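Local structure of frutapin (Artocarpus altilis, 5M6O) at residues A[95-100]-A[142-147]; A[35-40]-A[138-143]. The protein binds alpha-D-mannose as a jacalin-related plant lectin and probably recognises mannose-bearing glycans. All coordinates share one frame; numbering follows the deposited sequence.

Both contacts use the strand 141-149, share Asp-142 and Ala-143, and reach the same bound mannose, yet each ties that strand to a different sheet. Contact 1 lies close to the centre of the chain, and its two segments meet through side-chain packing and one CA-H...O approach. Contact 2, farther out but also buried, joins the starts of strands 38-47 and 141-149 by a conventional backbone hydrogen bond, with the loop residues before them packed alongside. Between them Val-97, Leu-141 and Ile-38 are linked cyclically: Val-97 N to Leu-141 O, Leu-141 N to Ile-38 O, and Ile-38 N to Val-97 O. One strand from each sheet is thus joined at the sugar-binding end, as befits the threefold beta-prism of jacalin-like lectins.

Contact 1: A[95-100]-A[142-147]; sequences PVVRSL and DAIGVH. With MAN (alpha-D-mannopyranose), chain E.
Asp-142 meets Val-96 where two strands of different sheets come together, and the aspartate serves two neighbours at once. Its backbone receives the strand 95-100: Val-96 CA lies 3.6 Å from Asp-142 O in a CA-H...O contact. Its CB points away from segment 95-100, and CG, anti to the carbonyl carbon (chi1 -72°), brings the carboxylate to the mannose. The two oxygens divide the sugar between them, OD1 accepting from MAN O6 at 2.6 Å and OD2 from MAN O4 at 2.5 Å, so that the pair of bonds fixes the rotation of the carboxylate. The Val-96 side chain crosses that of Asp-142 obliquely, its CG1 methyl 3.5 Å from Asp-142 OD2. A water also appears to bridge Asp-142 OD2 and Pro-95 O, although its separation from the carboxylate is too short to be trusted in detail.

Deeper in, the contact turns apolar. Val-97 aims its side chain at the partner strand, and CG2, the branch beside its backbone N, settles 3.9 Å from Ala-143 CA. Ile-144, which is modelled in two conformers, in one of them sends CG2 into the same interior, 4.3 Å from Val-97 CG2 and 4.4 Å from Leu-100 CD2. Phe-133 and Phe-121 line the adjoining core. At 69° the backbones are nearest around Val-96 and Asp-142 and diverge from there, so the later contacts, at Val-97, Leu-100 and Ile-144, are made by side chains.

Asp-142 and Ala-143 together face Arg-136 as a classic beta bulge, both directing CB away from segment 95-100. The arrangement combines the hydrophobic interior of a beta-prism with the carbohydrate site at its end, where this aspartate closes the Gly-X-X-X-Asp motif of jacalin-related lectins.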
ATOM      1  N   PRO A  95     -10.983  30.804  -2.664  1.00 20.91           N
ATOM      2  CA  PRO A  95     -11.830  30.034  -1.792  1.00 17.75           C
ATOM      3  C   PRO A  95     -11.058  29.527  -0.577  1.00 15.58           C
ATOM      4  O   PRO A  95      -9.890  29.216  -0.743  1.00 15.72           O
ATOM      5  CB  PRO A  95     -12.295  28.819  -2.664  1.00 21.53           C
ATOM      6  CG  PRO A  95     -11.574  28.963  -3.927  1.00 22.87           C
ATOM      7  CD  PRO A  95     -11.220  30.385  -4.051  1.00 21.94           C
ATOM      8  N   VAL A  96     -11.739  29.400   0.550  1.00 12.59           N
ATOM      9  CA  VAL A  96     -11.222  28.887   1.851  1.00 12.89           C
ATOM     10  C   VAL A  96     -12.193  27.819   2.200  1.00 13.07           C
ATOM     11  O   VAL A  96     -13.247  27.647   1.576  1.00 10.48           O
ATOM     12  CB  VAL A  96     -11.156  29.983   2.965  1.00 12.22           C
ATOM     13  CG1 VAL A  96     -10.175  31.069   2.498  1.00 13.03           C
ATOM     14  CG2 VAL A  96     -12.536  30.537   3.353  1.00 11.52           C
ATOM     15  N   VAL A  97     -11.840  27.048   3.223  1.00 10.97           N
ATOM     16  CA  VAL A  97     -12.725  25.956   3.674  1.00 10.05           C
ATOM     17  C   VAL A  97     -13.745  26.656   4.606  1.00  9.58           C
ATOM     18  O   VAL A  97     -13.361  27.217   5.637  1.00  9.79           O
ATOM     19  CB  VAL A  97     -11.939  24.904   4.420  1.00  9.80           C
ATOM     20  CG1 VAL A  97     -12.875  23.866   5.154  1.00 11.63           C
ATOM     21  CG2 VAL A  97     -10.954  24.291   3.472  1.00  9.20           C
ATOM     22  N   ARG A  98     -14.981  26.645   4.153  1.00  9.89           N
ATOM     23  CA  ARG A  98     -16.162  27.358   4.818  1.00 10.35           C
ATOM     24  C   ARG A  98     -16.817  26.472   5.924  1.00 10.78           C
ATOM     25  O   ARG A  98     -17.269  26.976   6.886  1.00 13.24           O
ATOM     26  CB  ARG A  98     -17.191  27.844   3.808  1.00 12.19           C
ATOM     27  CG  ARG A  98     -16.637  28.916   2.869  1.00 12.21           C
ATOM     28  CD  ARG A  98     -16.166  30.198   3.558  1.00 13.73           C
ATOM     29  NE  ARG A  98     -17.263  30.707   4.344  1.00 16.13           N
ATOM     30  CZ  ARG A  98     -18.241  31.531   3.928  1.00 18.96           C
ATOM     31  NH1 ARG A  98     -18.337  31.978   2.663  1.00 22.13           N
ATOM     32  NH2 ARG A  98     -19.186  31.885   4.792  1.00 20.80           N
ATOM     33  N   SER A  99     -16.780  25.165   5.731  1.00 14.05           N
ATOM     34  CA  SER A  99     -17.339  24.167   6.619  1.00 13.58           C
ATOM     35  C   SER A  99     -16.608  22.833   6.461  1.00 13.17           C
ATOM     36  O   SER A  99     -16.140  22.448   5.363  1.00 10.78           O
ATOM     37  CB  SER A  99     -18.856  23.977   6.300  1.00 13.15           C
ATOM     38  OG  SER A  99     -19.636  23.003   7.092  1.00 16.90           O
ATOM     39  N   LEU A 100     -16.707  22.037   7.556  1.00 14.57           N
ATOM     40  CA  LEU A 100     -16.222  20.690   7.571  1.00 14.33           C
ATOM     41  C   LEU A 100     -17.231  19.879   8.390  1.00 12.98           C
ATOM     42  O   LEU A 100     -17.825  20.384   9.361  1.00 15.44           O
ATOM     43  CB  LEU A 100     -14.882  20.633   8.268  1.00 12.80           C
ATOM     44  CG  LEU A 100     -13.589  20.947   7.458  1.00 13.95           C
ATOM     45  CD1 LEU A 100     -12.415  21.063   8.334  1.00 13.46           C
ATOM     46  CD2 LEU A 100     -13.434  20.032   6.267  1.00 12.12           C
ATOM     47  N   ASP A 142      -7.398  27.742   4.364  1.00 12.42           N
ATOM     48  CA  ASP A 142      -7.585  27.900   2.963  1.00 13.13           C
ATOM     49  C   ASP A 142      -7.838  26.584   2.222  1.00 12.51           C
ATOM     50  O   ASP A 142      -8.591  26.544   1.236  1.00 13.16           O
ATOM     51  CB  ASP A 142      -6.355  28.563   2.344  1.00 14.44           C
ATOM     52  CG  ASP A 142      -6.240  29.976   2.685  1.00 14.92           C
ATOM     53  OD1 ASP A 142      -5.647  30.321   3.701  1.00 17.66           O
ATOM     54  OD2 ASP A 142      -6.721  30.817   1.887  1.00 18.72           O
ATOM     55  N   ALA A 143      -7.145  25.503   2.623  1.00  9.50           N
ATOM     56  CA  ALA A 143      -7.315  24.210   1.938  1.00  9.33           C
ATOM     57  C   ALA A 143      -7.132  23.054   2.878  1.00  8.46           C
ATOM     58  O   ALA A 143      -6.398  23.245   3.871  1.00  7.44           O
ATOM     59  CB  ALA A 143      -6.420  24.042   0.690  1.00  9.55           C
ATOM     60  N   ILE A 144      -7.652  21.879   2.456  1.00  8.59           N
ATOM     61  CA  ILE A 144      -7.361  20.652   3.211  0.50  8.29           C
ATOM     62  C   ILE A 144      -7.372  19.452   2.233  1.00  9.32           C
ATOM     63  O   ILE A 144      -8.057  19.417   1.226  1.00  9.06           O
ATOM     64  CB  ILE A 144      -8.385  20.460   4.379  0.50  7.47           C
ATOM     65  CG1 ILE A 144      -7.992  19.414   5.425  0.50  6.89           C
ATOM     66  CG2 ILE A 144      -9.783  20.139   3.865  0.50  7.43           C
ATOM     67  CD1 ILE A 144      -9.171  18.782   6.110  0.50  6.97           C
ATOM     68  N   GLY A 145      -6.580  18.447   2.604  1.00  9.06           N
ATOM     69  CA  GLY A 145      -6.451  17.220   1.835  1.00 10.17           C
ATOM     70  C   GLY A 145      -6.134  16.146   2.909  1.00  7.88           C
ATOM     71  O   GLY A 145      -5.778  16.421   4.054  1.00  9.13           O
ATOM     72  N   VAL A 146      -6.245  14.916   2.440  1.00 10.27           N
ATOM     73  CA  VAL A 146      -6.063  13.729   3.279  0.50  9.36           C
ATOM     74  C   VAL A 146      -5.201  12.642   2.686  1.00  8.90           C
ATOM     75  O   VAL A 146      -5.266  12.236   1.443  1.00  9.51           O
ATOM     76  CB  VAL A 146      -7.395  13.082   3.735  0.50  9.86           C
ATOM     77  CG1 VAL A 146      -8.205  14.097   4.526  0.50 10.64           C
ATOM     78  CG2 VAL A 146      -8.163  12.492   2.596  0.50 10.34           C
ATOM     79  N   HIS A 147      -4.353  12.205   3.549  1.00  9.46           N
ATOM     80  CA  HIS A 147      -3.629  11.007   3.258  1.00  9.42           C
ATOM     81  C   HIS A 147      -4.351   9.775   3.761  1.00  9.22           C
ATOM     82  O   HIS A 147      -4.994   9.813   4.819  1.00  7.93           O
ATOM     83  CB  HIS A 147      -2.347  11.062   4.048  1.00 11.22           C
ATOM     84  CG  HIS A 147      -1.505  12.253   3.744  1.00 13.02           C
ATOM     85  ND1 HIS A 147      -0.874  12.405   2.545  1.00 17.39           N
ATOM     86  CD2 HIS A 147      -0.946  13.167   4.552  1.00 13.04           C
ATOM     87  CE1 HIS A 147      -0.081  13.451   2.585  1.00 14.66           C
ATOM     88  NE2 HIS A 147      -0.139  13.967   3.778  1.00 12.44           N
TER
HETATM   89  C1  MAN E 201      -4.488  35.761   4.740  1.00 22.71           C
HETATM   90  C2  MAN E 201      -3.518  35.267   3.702  1.00 22.94           C
HETATM   91  C3  MAN E 201      -4.298  34.789   2.479  1.00 23.71           C
HETATM   92  C4  MAN E 201      -5.401  33.794   2.901  1.00 19.87           C
HETATM   93  C5  MAN E 201      -6.310  34.376   4.050  1.00 21.05           C
HETATM   94  C6  MAN E 201      -7.236  33.281   4.578  1.00 20.34           C
HETATM   95  O1  MAN E 201      -5.191  36.853   4.125  1.00 31.06           O
HETATM   96  O2  MAN E 201      -2.676  34.353   4.483  1.00 25.68           O
HETATM   97  O3  MAN E 201      -3.400  34.294   1.520  1.00 25.33           O
HETATM   98  O4  MAN E 201      -6.178  33.293   1.816  1.00 19.16           O
HETATM   99  O5  MAN E 201      -5.501  34.808   5.174  1.00 20.90           O
HETATM  100  O6  MAN E 201      -6.470  32.224   5.230  1.00 22.15           O
HETATM  101  O   HOH W   1      -7.538  30.443  -0.376  1.00 20.95           O

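Contact 2: A[35-40]-A[138-143]; sequences KEAIGS and GDLLDA. With MAN (alpha-D-mannopyranose), chain E.
Ile-38 O accepts the backbone N-H of Leu-141 at 3.0 Å, an almost straight bond (165° at the hydrogen) whose donor sits 35° from the carbonyl plane. Leu-140 shields this oxygen from a second direction, its CB and CD2 each 3.6 Å from Ile-38 O. Gly-39 O also comes near Leu-141 N, but at too poor an angle to bond.

Around the bond the side chains form two small apolar pairs. Leu-141 carries CG anti to its backbone N (chi1 -175°), which lays it alongside Ile-38, both pointing the same way, with Leu-141 CD2 3.7 Å from Ile-38 CG2. Leu-140 uses its other methyl, CD1, to meet Ala-37 CB at 4.0 Å; Leu-61 and Phe-87 flank it further.

The same short loop serves the sugar. Asp-139 N donates to MAN O5 at 3.1 Å and Leu-140 N to MAN O6 at 2.9 Å, while Gly-138 CA passes 3.3 Å from MAN O2. Successive backbone N-H groups are therefore shared out, two to mannose and the next to the neighbouring sheet, a division consistent with Ile-38 helping to set the main-chain path at the end of the sugar-binding loop.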
ATOM      1  N   LYS A  35     -16.576  29.605  12.581  1.00 17.16           N
ATOM      2  CA  LYS A  35     -17.627  30.599  12.753  1.00 20.56           C
ATOM      3  C   LYS A  35     -18.234  30.668  11.364  1.00 21.42           C
ATOM      4  O   LYS A  35     -18.889  29.723  10.967  1.00 24.01           O
ATOM      5  CB  LYS A  35     -17.016  31.888  13.290  1.00 21.65           C
ATOM      6  CG  LYS A  35     -18.024  33.008  13.538  1.00 23.46           C
ATOM      7  CD  LYS A  35     -17.293  34.171  14.199  1.00 26.92           C
ATOM      8  CE  LYS A  35     -18.324  35.053  14.893  1.00 32.05           C
ATOM      9  NZ  LYS A  35     -17.615  36.231  15.429  1.00 35.18           N
ATOM     10  N   GLU A  36     -17.867  31.668  10.573  1.00 23.31           N
ATOM     11  CA  GLU A  36     -18.261  31.704   9.159  1.00 23.14           C
ATOM     12  C   GLU A  36     -17.423  30.768   8.312  1.00 18.94           C
ATOM     13  O   GLU A  36     -17.835  30.407   7.237  1.00 18.40           O
ATOM     14  CB  GLU A  36     -18.099  33.058   8.504  1.00 24.97           C
ATOM     15  CG  GLU A  36     -18.897  34.172   9.159  1.00 31.11           C
ATOM     16  CD  GLU A  36     -18.106  34.850  10.294  1.00 38.13           C
ATOM     17  OE1 GLU A  36     -17.104  34.248  10.804  1.00 36.08           O
ATOM     18  OE2 GLU A  36     -18.493  35.981  10.696  1.00 40.20           O
ATOM     19  N   ALA A  37     -16.214  30.478   8.756  1.00 17.23           N
ATOM     20  CA  ALA A  37     -15.367  29.564   8.027  1.00 14.20           C
ATOM     21  C   ALA A  37     -14.599  28.728   9.049  1.00 15.70           C
ATOM     22  O   ALA A  37     -14.839  28.846  10.238  1.00 15.34           O
ATOM     23  CB  ALA A  37     -14.429  30.298   7.130  1.00 14.03           C
ATOM     24  N   ILE A  38     -13.721  27.850   8.552  1.00 13.22           N
ATOM     25  CA  ILE A  38     -12.868  27.082   9.508  1.00 11.56           C
ATOM     26  C   ILE A  38     -11.617  27.924   9.716  1.00 10.26           C
ATOM     27  O   ILE A  38     -11.031  28.427   8.772  1.00 11.85           O
ATOM     28  CB  ILE A  38     -12.544  25.737   8.887  1.00 10.04           C
ATOM     29  CG1 ILE A  38     -13.707  24.867   8.549  1.00  9.92           C
ATOM     30  CG2 ILE A  38     -11.674  24.920   9.839  1.00  9.50           C
ATOM     31  CD1 ILE A  38     -14.577  24.529   9.748  1.00 11.09           C
ATOM     32  N   GLY A  39     -11.196  28.060  10.972  1.00 11.05           N
ATOM     33  CA  GLY A  39     -10.047  28.762  11.348  1.00 10.28           C
ATOM     34  C   GLY A  39      -8.861  27.869  11.659  1.00 11.63           C
ATOM     35  O   GLY A  39      -8.081  27.468  10.758  1.00 13.08           O
ATOM     36  N   SER A  40      -8.831  27.446  12.914  1.00 13.93           N
ATOM     37  CA  SER A  40      -7.840  26.605  13.443  1.00 13.96           C
ATOM     38  C   SER A  40      -8.060  25.147  12.950  1.00 12.38           C
ATOM     39  O   SER A  40      -9.141  24.676  12.859  1.00 11.35           O
ATOM     40  CB  SER A  40      -7.899  26.678  14.962  1.00 16.10           C
ATOM     41  OG  SER A  40      -7.103  27.739  15.451  1.00 19.94           O
ATOM     42  N   GLY A 138      -3.817  30.521   6.466  1.00 15.47           N
ATOM     43  CA  GLY A 138      -3.341  31.901   6.630  1.00 18.23           C
ATOM     44  C   GLY A 138      -3.935  32.418   7.925  1.00 18.54           C
ATOM     45  O   GLY A 138      -3.633  31.926   9.003  1.00 21.47           O
ATOM     46  N   ASP A 139      -4.907  33.339   7.825  1.00 20.93           N
ATOM     47  CA  ASP A 139      -5.888  33.602   8.903  1.00 24.17           C
ATOM     48  C   ASP A 139      -6.910  32.529   9.079  1.00 20.93           C
ATOM     49  O   ASP A 139      -7.523  32.423  10.158  1.00 25.44           O
ATOM     50  CB  ASP A 139      -6.603  34.972   8.728  1.00 31.42           C
ATOM     51  CG  ASP A 139      -5.614  36.165   8.696  1.00 36.55           C
ATOM     52  OD1 ASP A 139      -4.600  36.160   9.449  1.00 49.58           O
ATOM     53  OD2 ASP A 139      -5.863  37.118   7.918  1.00 46.66           O
ATOM     54  N   LEU A 140      -7.162  31.741   8.029  1.00 17.69           N
ATOM     55  CA  LEU A 140      -8.202  30.706   7.998  1.00 17.74           C
ATOM     56  C   LEU A 140      -7.644  29.449   7.340  1.00 15.36           C
ATOM     57  O   LEU A 140      -6.520  29.503   6.801  1.00 15.27           O
ATOM     58  CB  LEU A 140      -9.366  31.138   7.033  1.00 19.51           C
ATOM     59  CG  LEU A 140     -10.216  32.369   7.436  1.00 22.98           C
ATOM     60  CD1 LEU A 140     -11.223  32.645   6.358  1.00 22.02           C
ATOM     61  CD2 LEU A 140     -10.912  32.071   8.742  1.00 24.72           C
ATOM     62  N   LEU A 141      -8.379  28.331   7.434  1.00 14.23           N
ATOM     63  CA  LEU A 141      -8.014  27.144   6.672  1.00 13.37           C
ATOM     64  C   LEU A 141      -8.377  27.389   5.217  1.00 12.81           C
ATOM     65  O   LEU A 141      -9.593  27.304   4.859  1.00 15.67           O
ATOM     66  CB  LEU A 141      -8.825  25.987   7.189  1.00 12.64           C
ATOM     67  CG  LEU A 141      -8.550  24.598   6.624  1.00 11.08           C
ATOM     68  CD1 LEU A 141      -7.129  24.288   6.903  1.00 11.13           C
ATOM     69  CD2 LEU A 141      -9.474  23.556   7.240  1.00 12.84           C
ATOM     70  N   ASP A 142      -7.398  27.742   4.364  1.00 12.42           N
ATOM     71  CA  ASP A 142      -7.585  27.900   2.963  1.00 13.13           C
ATOM     72  C   ASP A 142      -7.838  26.584   2.222  1.00 12.51           C
ATOM     73  O   ASP A 142      -8.591  26.544   1.236  1.00 13.16           O
ATOM     74  CB  ASP A 142      -6.355  28.563   2.344  1.00 14.44           C
ATOM     75  CG  ASP A 142      -6.240  29.976   2.685  1.00 14.92           C
ATOM     76  OD1 ASP A 142      -5.647  30.321   3.701  1.00 17.66           O
ATOM     77  OD2 ASP A 142      -6.721  30.817   1.887  1.00 18.72           O
ATOM     78  N   ALA A 143      -7.145  25.503   2.623  1.00  9.50           N
ATOM     79  CA  ALA A 143      -7.315  24.210   1.938  1.00  9.33           C
ATOM     80  C   ALA A 143      -7.132  23.054   2.878  1.00  8.46           C
ATOM     81  O   ALA A 143      -6.398  23.245   3.871  1.00  7.44           O
ATOM     82  CB  ALA A 143      -6.420  24.042   0.690  1.00  9.55           C
TER
HETATM   83  C1  MAN E 201      -4.488  35.761   4.740  1.00 22.71           C
HETATM   84  C2  MAN E 201      -3.518  35.267   3.702  1.00 22.94           C
HETATM   85  C3  MAN E 201      -4.298  34.789   2.479  1.00 23.71           C
HETATM   86  C4  MAN E 201      -5.401  33.794   2.901  1.00 19.87           C
HETATM   87  C5  MAN E 201      -6.310  34.376   4.050  1.00 21.05           C
HETATM   88  C6  MAN E 201      -7.236  33.281   4.578  1.00 20.34           C
HETATM   89  O1  MAN E 201      -5.191  36.853   4.125  1.00 31.06           O
HETATM   90  O2  MAN E 201      -2.676  34.353   4.483  1.00 25.68           O
HETATM   91  O3  MAN E 201      -3.400  34.294   1.520  1.00 25.33           O
HETATM   92  O4  MAN E 201      -6.178  33.293   1.816  1.00 19.16           O
HETATM   93  O5  MAN E 201      -5.501  34.808   5.174  1.00 20.90           O
HETATM   94  O6  MAN E 201      -6.470  32.224   5.230  1.00 22.15           O